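Local coordinates for protein glycoside hydrolase family 81 (Clostridium thermocellum, PDB 6FOP) that probably hydrolyses beta-1,3-glucans such as laminarin, as an endo-acting family 81 glucanase of the cellulosome, at residues I25-L31 with D101-I107; W40-L45 with I107-V112; L306-K312 with S710-S714. All coordinates share one frame; numbering follows the deposited sequence. Where two conformers were deposited one is given.

How the contacts relate
Contacts 1 and 2 lie side by side in the N-terminal beta-rich part of the chain, their centres about 10 Å apart. Their segments alternate along the sequence: 25-31, 40-45, 101-107, 107-112. They share Ile107, and strands 103-107 and 111-118 are neighbours in one antiparallel sheet. Both supply a carbonyl to the same magnesium ion, so the metal ties the two contacts together. Contact 3 comes later in the chain. It lies on the opposite side of the chain's centre, about 50 Å between centres from contact 1 and about 42 Å from contact 2. There it joins the final sheet, with strand 710-715, to the helical domain, probably an (alpha/alpha)6 barrel.

Contact 1 (I25-L31 with D101-I107); sequences IYKTSNL and DARADKI. With MG (magnesium ion), chain Y.
Residues 25-31 run beside strand 103-107 through a single beta bridge, Lys27 with Ala104, held by Ala104 N to Tyr26 O (2.9 Å) and Thr28 N to Ala104 O (2.9 Å). Arg103 extends toward residues 25-27. Its NH1 donates to Lys27 O at 3.0 Å, in the guanidinium plane, while Tyr26 CD1 lies over one face of the group, offset toward its rim. Arg103 NE meets Asp101 OD2 from above the carboxylate plane, in a salt bridge of 3.0 Å. Together these partners probably hold the guanidinium in its orientation.

At the other end Asp105 OD1 accepts two bonds. Thr28 OG1 approaches from the anti side at 2.6 Å, tilted out of the carboxylate plane. Asn30 ND2 donates to the syn lone pair of Asp105 OD1 at 2.8 Å, with the amide nearly perpendicular to the carboxylate (89°). The chi1 of Thr28 (73°) places OG1 where it can also accept from Asn30 N, which makes an ST turn within the type I turn from Thr28 to Leu31. Leu31 CD2 packs on Ala104 CB.

Asp105 OD2 has a salt bridge with Lys124. Asp105 and Lys106 form a classic beta bulge opposite Asp113 of strand 111-118. Helix 43-46 packs on Leu31 and Ala104 through Leu45, and Ala102 O joins Ile44, Asn47 and Tyr49 carbonyls on the magnesium ion.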
loop_
_atom_site.group_PDB
_atom_site.type_symbol
_atom_site.label_atom_id
_atom_site.label_comp_id
_atom_site.label_asym_id
_atom_site.label_seq_id
_atom_site.Cartn_x
_atom_site.Cartn_y
_atom_site.Cartn_z
ATOM N N ILE A 25 -3.766 -22.962 7.907
ATOM C CA ILE A 25 -2.733 -21.936 7.760
ATOM C C ILE A 25 -1.383 -22.630 7.689
ATOM O O ILE A 25 -0.960 -23.295 8.639
ATOM C CB ILE A 25 -2.744 -20.900 8.893
ATOM C CG1 ILE A 25 -4.142 -20.286 9.047
ATOM C CG2 ILE A 25 -1.745 -19.778 8.580
ATOM C CD1 ILE A 25 -4.258 -19.225 10.117
ATOM N N TYR A 26 -0.703 -22.480 6.549
ATOM C CA TYR A 26 0.575 -23.139 6.295
ATOM C C TYR A 26 1.685 -22.294 6.932
ATOM O O TYR A 26 2.414 -21.534 6.286
ATOM C CB TYR A 26 0.773 -23.415 4.784
ATOM C CG TYR A 26 -0.124 -24.511 4.286
ATOM C CD1 TYR A 26 0.251 -25.853 4.417
ATOM C CD2 TYR A 26 -1.371 -24.221 3.700
ATOM C CE1 TYR A 26 -0.588 -26.870 3.985
ATOM C CE2 TYR A 26 -2.214 -25.240 3.261
ATOM C CZ TYR A 26 -1.809 -26.563 3.401
ATOM O OH TYR A 26 -2.620 -27.582 2.967
ATOM N N LYS A 27 1.765 -22.453 8.255
ATOM C CA LYS A 27 2.747 -21.803 9.093
ATOM C C LYS A 27 3.372 -22.862 10.007
ATOM O O LYS A 27 2.781 -23.925 10.250
ATOM C CB LYS A 27 2.134 -20.660 9.929
ATOM C CG LYS A 27 1.041 -21.078 10.896
ATOM C CD LYS A 27 0.555 -19.889 11.703
ATOM C CE LYS A 27 -0.771 -20.161 12.384
ATOM N NZ LYS A 27 -0.632 -21.166 13.455
ATOM N N THR A 28 4.561 -22.550 10.495
ATOM C CA THR A 28 5.202 -23.366 11.517
ATOM C C THR A 28 4.803 -22.893 12.890
ATOM O O THR A 28 4.203 -21.842 13.045
ATOM C CB THR A 28 6.760 -23.302 11.478
ATOM O OG1 THR A 28 7.167 -22.022 11.987
ATOM C CG2 THR A 28 7.293 -23.505 10.062
ATOM N N SER A 29 5.202 -23.651 13.907
ATOM C CA SER A 29 4.955 -23.261 15.294
ATOM C C SER A 29 5.724 -22.001 15.722
ATOM O O SER A 29 5.425 -21.429 16.756
ATOM C CB SER A 29 5.291 -24.413 16.243
ATOM O OG SER A 29 6.642 -24.794 16.098
ATOM N N ASN A 30 6.718 -21.576 14.947
ATOM C CA ASN A 30 7.436 -20.352 15.268
ATOM C C ASN A 30 6.694 -19.069 14.901
ATOM O O ASN A 30 7.071 -18.012 15.384
ATOM C CB ASN A 30 8.827 -20.363 14.635
ATOM C CG ASN A 30 9.695 -21.474 15.198
ATOM O OD1 ASN A 30 9.774 -21.655 16.424
ATOM N ND2 ASN A 30 10.364 -22.216 14.316
ATOM N N LEU A 31 5.697 -19.153 14.026
ATOM C CA LEU A 31 4.952 -17.963 13.606
ATOM C C LEU A 31 3.787 -17.792 14.579
ATOM O O LEU A 31 2.775 -18.481 14.476
ATOM C CB LEU A 31 4.485 -18.090 12.156
ATOM C CG LEU A 31 3.957 -16.791 11.540
ATOM C CD1 LEU A 31 5.113 -15.875 11.196
ATOM C CD2 LEU A 31 3.113 -17.050 10.314
ATOM N N ASP A 101 4.748 -29.715 1.854
ATOM C CA ASP A 101 4.192 -28.346 1.845
ATOM C C ASP A 101 5.320 -27.343 2.019
ATOM O O ASP A 101 6.473 -27.747 2.204
ATOM C CB ASP A 101 3.112 -28.166 2.923
ATOM C CG ASP A 101 3.594 -28.442 4.350
ATOM O OD1 ASP A 101 4.709 -28.055 4.724
ATOM O OD2 ASP A 101 2.801 -29.002 5.133
ATOM N N ALA A 102 4.979 -26.052 1.965
ATOM C CA ALA A 102 5.877 -24.977 2.357
ATOM C C ALA A 102 5.112 -24.144 3.360
ATOM O O ALA A 102 3.962 -23.733 3.091
ATOM C CB ALA A 102 6.288 -24.151 1.171
ATOM N N ARG A 103 5.769 -23.847 4.487
ATOM C CA ARG A 103 5.146 -23.134 5.604
ATOM C C ARG A 103 5.938 -21.899 5.998
ATOM O O ARG A 103 7.163 -21.925 6.065
ATOM C CB ARG A 103 5.031 -24.028 6.823
ATOM C CG ARG A 103 4.055 -25.181 6.607
ATOM C CD ARG A 103 4.037 -26.184 7.737
ATOM N NE ARG A 103 2.973 -27.169 7.499
ATOM C CZ ARG A 103 1.739 -27.128 8.024
ATOM N NH1 ARG A 103 1.346 -26.161 8.861
ATOM N NH2 ARG A 103 0.870 -28.076 7.703
ATOM N N ALA A 104 5.232 -20.798 6.292
ATOM C CA ALA A 104 5.914 -19.594 6.778
ATOM C C ALA A 104 6.348 -19.791 8.227
ATOM O O ALA A 104 5.562 -20.202 9.059
ATOM C CB ALA A 104 5.016 -18.370 6.669
ATOM N N ASP A 105 7.598 -19.444 8.488
ATOM C CA ASP A 105 8.220 -19.544 9.808
ATOM C C ASP A 105 8.404 -18.186 10.502
ATOM O O ASP A 105 8.276 -18.083 11.734
ATOM C CB ASP A 105 9.578 -20.258 9.647
ATOM C CG ASP A 105 10.213 -20.632 10.965
ATOM O OD1 ASP A 105 9.719 -21.558 11.629
ATOM O OD2 ASP A 105 11.222 -19.998 11.310
ATOM N N LYS A 106 8.704 -17.161 9.704
ATOM C CA LYS A 106 8.953 -15.799 10.188
ATOM C C LYS A 106 8.628 -14.836 9.044
ATOM O O LYS A 106 9.050 -15.051 7.908
ATOM C CB LYS A 106 10.410 -15.632 10.642
ATOM C CG LYS A 106 10.756 -14.288 11.262
ATOM C CD LYS A 106 12.166 -14.216 11.849
ATOM C CE LYS A 106 12.451 -12.848 12.478
ATOM N NZ LYS A 106 13.816 -12.672 13.055
ATOM N N ILE A 107 7.876 -13.775 9.345
ATOM C CA ILE A 107 7.565 -12.733 8.366
ATOM C C ILE A 107 7.965 -11.423 9.003
ATOM O O ILE A 107 7.461 -11.060 10.074
ATOM C CB ILE A 107 6.099 -12.740 7.934
ATOM C CG1 ILE A 107 5.734 -14.071 7.267
ATOM C CG2 ILE A 107 5.855 -11.577 6.979
ATOM C CD1 ILE A 107 4.242 -14.277 7.027
HETATM MG MG MG Y . 2.315 -23.104 1.702
HETATM O O HOH W 1 8.109 -15.755 13.616
#

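Contact 2 (W40-L45 with I107-V112); sequences WESSIL and ISDFAV. With MG (magnesium ion), chain Y.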
loop_
_atom_site.group_PDB
_atom_site.type_symbol
_atom_site.label_atom_id
_atom_site.label_comp_id
_atom_site.label_asym_id
_atom_site.label_seq_id
_atom_site.Cartn_x
_atom_site.Cartn_y
_atom_site.Cartn_z
ATOM N N TRP A 40 3.048 -9.640 -0.415
ATOM C CA TRP A 40 3.680 -10.346 -1.522
ATOM C C TRP A 40 4.043 -11.797 -1.175
ATOM O O TRP A 40 4.134 -12.645 -2.048
ATOM C CB TRP A 40 4.915 -9.571 -1.989
ATOM C CG TRP A 40 5.919 -9.319 -0.904
ATOM C CD1 TRP A 40 5.937 -8.266 -0.025
ATOM C CD2 TRP A 40 7.050 -10.135 -0.550
ATOM N NE1 TRP A 40 6.964 -8.377 0.860
ATOM C CE2 TRP A 40 7.698 -9.496 0.531
ATOM C CE3 TRP A 40 7.614 -11.310 -1.086
ATOM C CZ2 TRP A 40 8.840 -10.023 1.135
ATOM C CZ3 TRP A 40 8.748 -11.821 -0.492
ATOM C CH2 TRP A 40 9.366 -11.177 0.607
ATOM N N GLU A 41 4.247 -12.091 0.103
ATOM C CA GLU A 41 4.606 -13.435 0.547
ATOM C C GLU A 41 3.381 -14.289 0.915
ATOM O O GLU A 41 3.501 -15.457 1.258
ATOM C CB GLU A 41 5.577 -13.376 1.732
ATOM C CG GLU A 41 4.940 -13.052 3.085
ATOM C CD GLU A 41 4.461 -11.636 3.297
ATOM O OE1 GLU A 41 4.905 -10.736 2.575
ATOM O OE2 GLU A 41 3.705 -11.441 4.301
ATOM N N SER A 42 2.183 -13.693 0.869
ATOM C CA SER A 42 1.015 -14.280 1.527
ATOM C C SER A 42 0.597 -15.636 1.039
ATOM O O SER A 42 0.037 -16.400 1.813
ATOM C CB SER A 42 -0.149 -13.308 1.458
ATOM O OG SER A 42 0.177 -12.109 2.120
ATOM N N SER A 43 0.831 -15.948 -0.241
ATOM C CA SER A 43 0.337 -17.236 -0.773
ATOM C C SER A 43 0.995 -18.468 -0.126
ATOM O O SER A 43 0.414 -19.551 -0.133
ATOM C CB SER A 43 0.489 -17.320 -2.288
ATOM O OG SER A 43 1.847 -17.522 -2.683
ATOM N N ILE A 44 2.159 -18.276 0.477
ATOM C CA ILE A 44 2.784 -19.332 1.276
ATOM C C ILE A 44 1.864 -19.840 2.379
ATOM O O ILE A 44 1.811 -21.047 2.612
ATOM C CB ILE A 44 4.109 -18.876 1.886
ATOM C CG1 ILE A 44 5.115 -18.463 0.808
ATOM C CG2 ILE A 44 4.719 -19.974 2.750
ATOM C CD1 ILE A 44 6.290 -17.671 1.343
ATOM N N LEU A 45 1.121 -18.918 3.005
ATOM C CA LEU A 45 0.237 -19.236 4.124
ATOM C C LEU A 45 -1.045 -19.928 3.696
ATOM O O LEU A 45 -1.587 -20.754 4.444
ATOM C CB LEU A 45 -0.123 -17.957 4.897
ATOM C CG LEU A 45 1.034 -17.316 5.661
ATOM C CD1 LEU A 45 0.771 -15.833 5.872
ATOM C CD2 LEU A 45 1.301 -18.033 6.972
ATOM N N ILE A 107 7.876 -13.775 9.345
ATOM C CA ILE A 107 7.565 -12.733 8.366
ATOM C C ILE A 107 7.965 -11.423 9.003
ATOM O O ILE A 107 7.461 -11.060 10.074
ATOM C CB ILE A 107 6.099 -12.740 7.934
ATOM C CG1 ILE A 107 5.734 -14.071 7.267
ATOM C CG2 ILE A 107 5.855 -11.577 6.979
ATOM C CD1 ILE A 107 4.242 -14.277 7.027
ATOM N N SER A 108 8.907 -10.737 8.377
ATOM C CA SER A 108 9.321 -9.413 8.823
ATOM C C SER A 108 8.839 -8.340 7.839
ATOM O O SER A 108 7.990 -8.613 6.979
ATOM C CB SER A 108 10.830 -9.382 9.095
ATOM O OG SER A 108 11.546 -9.721 7.934
ATOM N N ASP A 109 9.374 -7.128 7.933
ATOM C CA ASP A 109 8.736 -6.033 7.195
ATOM C C ASP A 109 8.965 -6.098 5.698
ATOM O O ASP A 109 8.182 -5.541 4.937
ATOM C CB ASP A 109 9.188 -4.677 7.765
ATOM C CG ASP A 109 8.651 -4.407 9.196
ATOM O OD1 ASP A 109 7.869 -5.196 9.739
ATOM O OD2 ASP A 109 9.042 -3.393 9.753
ATOM N N PHE A 110 10.046 -6.761 5.268
ATOM C CA PHE A 110 10.311 -6.988 3.849
ATOM C C PHE A 110 11.070 -8.288 3.574
ATOM O O PHE A 110 11.776 -8.404 2.562
ATOM C CB PHE A 110 10.955 -5.755 3.160
ATOM C CG PHE A 110 12.067 -5.059 3.901
ATOM C CD1 PHE A 110 11.780 -4.099 4.892
ATOM C CD2 PHE A 110 13.391 -5.214 3.504
ATOM C CE1 PHE A 110 12.790 -3.398 5.509
ATOM C CE2 PHE A 110 14.410 -4.506 4.135
ATOM C CZ PHE A 110 14.108 -3.622 5.161
ATOM N N ALA A 111 10.812 -9.306 4.393
ATOM C CA ALA A 111 11.364 -10.630 4.153
ATOM C C ALA A 111 10.435 -11.687 4.724
ATOM O O ALA A 111 9.587 -11.405 5.589
ATOM C CB ALA A 111 12.792 -10.753 4.709
ATOM N N VAL A 112 10.667 -12.921 4.296
ATOM C CA VAL A 112 9.956 -14.098 4.819
ATOM C C VAL A 112 10.935 -15.264 4.914
ATOM O O VAL A 112 11.744 -15.461 4.007
ATOM C CB VAL A 112 8.736 -14.478 3.947
ATOM C CG1 VAL A 112 9.111 -14.705 2.485
ATOM C CG2 VAL A 112 7.975 -15.664 4.503
HETATM MG MG MG Y . 2.315 -23.104 1.702
HETATM O O HOH W 2 7.526 -5.887 2.147
HETATM O O HOH W 3 7.216 -9.251 4.061
#
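This is a buried, mainly apolar contact between the segment leading into helix 43-46 and the hairpin end formed by strands 103-107 and 111-118 and their turn. Val112 takes part in three of its meetings. Its CG1 packs on Glu41 CB at 3.8 Å and on Trp40 CH2 at 4.0 Å. Its other methyl, CG2, meets Ile44 CD1 tip to tip at 4.1 Å. The valine holds CG1 between the backbone N and the carbonyl carbon (chi1 55°) and CG2 anti to the N, which points the two branches at different partners.

Trp40 brings the benzene end of its indole to the turn. CZ2 lies 3.6 Å from Phe110 O, and Ala111 N sits at the ring edge, near its plane. A water links Trp40 NE1 to Asp109 O, accepting from the indole and donating to the carbonyl. Lys129 adds a cation-pi interaction with the ring.

The two strands form a beta hairpin, and Ser108 N bonds to Ala111 O within its turn. The hairpin forms the edge of the antiparallel sheet, where 103-107 is the outermost strand within the chain. The short, weakly bonded helix 43-46 packs on the face that bears Ile107 and Val112.

Glu41 is bent at chi2 (-72°), which brings its carboxylate beside Ile107, with OE2 3.4 Å from Ile107 CG2. The other oxygen, OE1, bonds to Ser39 OG and lies above one face of the Trp40 ring, offset toward its rim. The longer branch of Ile107 ends in CD1, which meets Leu45 CD1 tip to tip at 4.0 Å. Ile44 O is a ligand of the magnesium ion, the same ion that Ala102 O binds.

Contact 3 (L306-K312 with S710-S714); sequences LPNLPDK and SMAVS
Strand 710-715 is an outermost strand of the final four-stranded antiparallel sheet, and here it packs against the loop 306-312 that leads to helix 317-329. Two side chains of the strand carry the contact. Met711 and Val713 both point at the loop, while Ala712 between them turns the other way.

In the conformer described, one of two modelled, Met711 reaches out with CG anti to the backbone N (chi1 -171°) and then bends at chi3 (-79°), which turns its methyl in among Leu306, Pro307 and Asn308. Met711 CE lies 3.3 Å from Asn308 O and 3.7 Å from Asn308 ND2. It also touches Pro307 CG at 4.1 Å. The sulfur stays nearer the next proline, with SD 3.7 Å from Pro310 CB. Asn308 O is buried here and has no hydrogen-bonding partner in the model.

The amide of Asn308 is held by its own chain. ND2 donates to Leu309 O at 2.9 Å, from above the carbonyl plane, and that oxygen lies near the amide plane. Leu309 O also accepts from Gln358 of helix 339-359.

Val713 meets the loop further along. Its CG2 presses on Pro310 CB at 3.6 Å, with the two side chains crossing at about a right angle. The aliphatic part of Lys312 runs past the valine in the opposite direction, and CE lies 3.8 Å from Val713 CB.

Strand 681-688 pairs with 710-715 and adds Tyr687 beside Pro307 and Met711. The loop also meets helices 339-359 and 646-659, where Leu309 packs on Trp652. The arrangement is consistent with the (alpha/alpha)6 barrel of six-hairpin glycosidases, with the small C-terminal sheet packed on it through a proline-bearing loop.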
loop_
_atom_site.group_PDB
_atom_site.type_symbol
_atom_site.label_atom_id
_atom_site.label_comp_id
_atom_site.label_asym_id
_atom_site.label_seq_id
_atom_site.Cartn_x
_atom_site.Cartn_y
_atom_site.Cartn_z
ATOM N N LEU A 306 -6.398 18.568 4.564
ATOM C CA LEU A 306 -7.479 19.268 5.263
ATOM C C LEU A 306 -8.626 18.312 5.550
ATOM O O LEU A 306 -8.797 17.324 4.843
ATOM C CB LEU A 306 -8.001 20.431 4.439
ATOM C CG LEU A 306 -6.996 21.570 4.227
ATOM C CD1 LEU A 306 -7.536 22.512 3.163
ATOM C CD2 LEU A 306 -6.732 22.306 5.526
ATOM N N PRO A 307 -9.468 18.652 6.549
ATOM C CA PRO A 307 -10.683 17.851 6.794
ATOM C C PRO A 307 -11.806 18.139 5.801
ATOM O O PRO A 307 -12.782 17.408 5.769
ATOM C CB PRO A 307 -11.090 18.264 8.212
ATOM C CG PRO A 307 -10.547 19.637 8.356
ATOM C CD PRO A 307 -9.253 19.655 7.602
ATOM N N ASN A 308 -11.647 19.201 5.029
ATOM C CA ASN A 308 -12.606 19.673 4.028
ATOM C C ASN A 308 -12.014 20.915 3.393
ATOM O O ASN A 308 -11.164 21.572 3.974
ATOM C CB ASN A 308 -13.972 20.019 4.651
ATOM C CG ASN A 308 -13.867 21.015 5.808
ATOM O OD1 ASN A 308 -13.638 20.637 6.959
ATOM N ND2 ASN A 308 -14.071 22.289 5.510
ATOM N N LEU A 309 -12.488 21.250 2.185
ATOM C CA LEU A 309 -12.177 22.543 1.607
ATOM C C LEU A 309 -13.032 23.650 2.294
ATOM O O LEU A 309 -14.114 23.372 2.810
ATOM C CB LEU A 309 -12.421 22.543 0.098
ATOM C CG LEU A 309 -11.514 21.616 -0.713
ATOM C CD1 LEU A 309 -11.838 21.739 -2.185
ATOM C CD2 LEU A 309 -10.043 21.929 -0.475
ATOM N N PRO A 310 -12.481 24.866 2.378
ATOM C CA PRO A 310 -13.206 25.965 3.040
ATOM C C PRO A 310 -14.382 26.467 2.191
ATOM O O PRO A 310 -14.631 25.968 1.100
ATOM C CB PRO A 310 -12.125 27.044 3.179
ATOM C CG PRO A 310 -11.274 26.842 2.006
ATOM C CD PRO A 310 -11.194 25.333 1.822
ATOM N N ASP A 311 -15.105 27.450 2.729
ATOM C CA ASP A 311 -16.250 28.052 2.031
ATOM C C ASP A 311 -15.775 29.253 1.244
ATOM O O ASP A 311 -16.020 30.377 1.624
ATOM C CB ASP A 311 -17.336 28.430 3.030
ATOM C CG ASP A 311 -18.568 28.997 2.377
ATOM O OD1 ASP A 311 -18.752 28.894 1.145
ATOM O OD2 ASP A 311 -19.381 29.545 3.137
ATOM N N LYS A 312 -15.096 28.997 0.134
ATOM C CA LYS A 312 -14.508 30.050 -0.693
ATOM C C LYS A 312 -14.887 29.976 -2.166
ATOM O O LYS A 312 -14.388 30.743 -2.967
ATOM C CB LYS A 312 -12.982 30.114 -0.529
ATOM C CG LYS A 312 -12.541 30.463 0.875
ATOM C CD LYS A 312 -12.902 31.900 1.251
ATOM C CE LYS A 312 -12.529 32.155 2.698
ATOM N NZ LYS A 312 -12.954 33.512 3.185
ATOM N N SER A 710 -10.873 25.279 14.680
ATOM C CA SER A 710 -11.349 26.083 13.584
ATOM C C SER A 710 -10.492 26.030 12.357
ATOM O O SER A 710 -9.286 25.699 12.407
ATOM C CB SER A 710 -11.458 27.526 14.017
ATOM O OG SER A 710 -10.180 28.114 14.087
ATOM N N MET A 711 -11.148 26.373 11.257
ATOM C CA MET A 711 -10.493 26.584 9.967
ATOM C C MET A 711 -10.231 28.065 9.768
ATOM O O MET A 711 -11.063 28.915 10.105
ATOM C CB MET A 711 -11.338 26.059 8.790
ATOM C CG MET A 711 -10.621 26.047 7.440
ATOM S SD MET A 711 -11.347 24.988 6.154
ATOM C CE MET A 711 -10.736 23.405 6.692
ATOM N N ALA A 712 -9.068 28.381 9.224
ATOM C CA ALA A 712 -8.714 29.752 8.854
ATOM C C ALA A 712 -8.196 29.780 7.437
ATOM O O ALA A 712 -7.523 28.840 6.996
ATOM C CB ALA A 712 -7.692 30.323 9.795
ATOM N N VAL A 713 -8.509 30.861 6.720
ATOM C CA VAL A 713 -8.093 31.085 5.354
ATOM C C VAL A 713 -7.527 32.488 5.247
ATOM O O VAL A 713 -8.145 33.463 5.733
ATOM C CB VAL A 713 -9.278 30.985 4.376
ATOM C CG1 VAL A 713 -8.822 31.147 2.934
ATOM C CG2 VAL A 713 -10.035 29.651 4.555
ATOM N N SER A 714 -6.389 32.617 4.586
ATOM C CA SER A 714 -5.785 33.935 4.331
ATOM C C SER A 714 -5.214 33.952 2.932
ATOM O O SER A 714 -4.533 33.010 2.534
ATOM C CB SER A 714 -4.728 34.282 5.369
ATOM O OG SER A 714 -4.160 35.575 5.120
#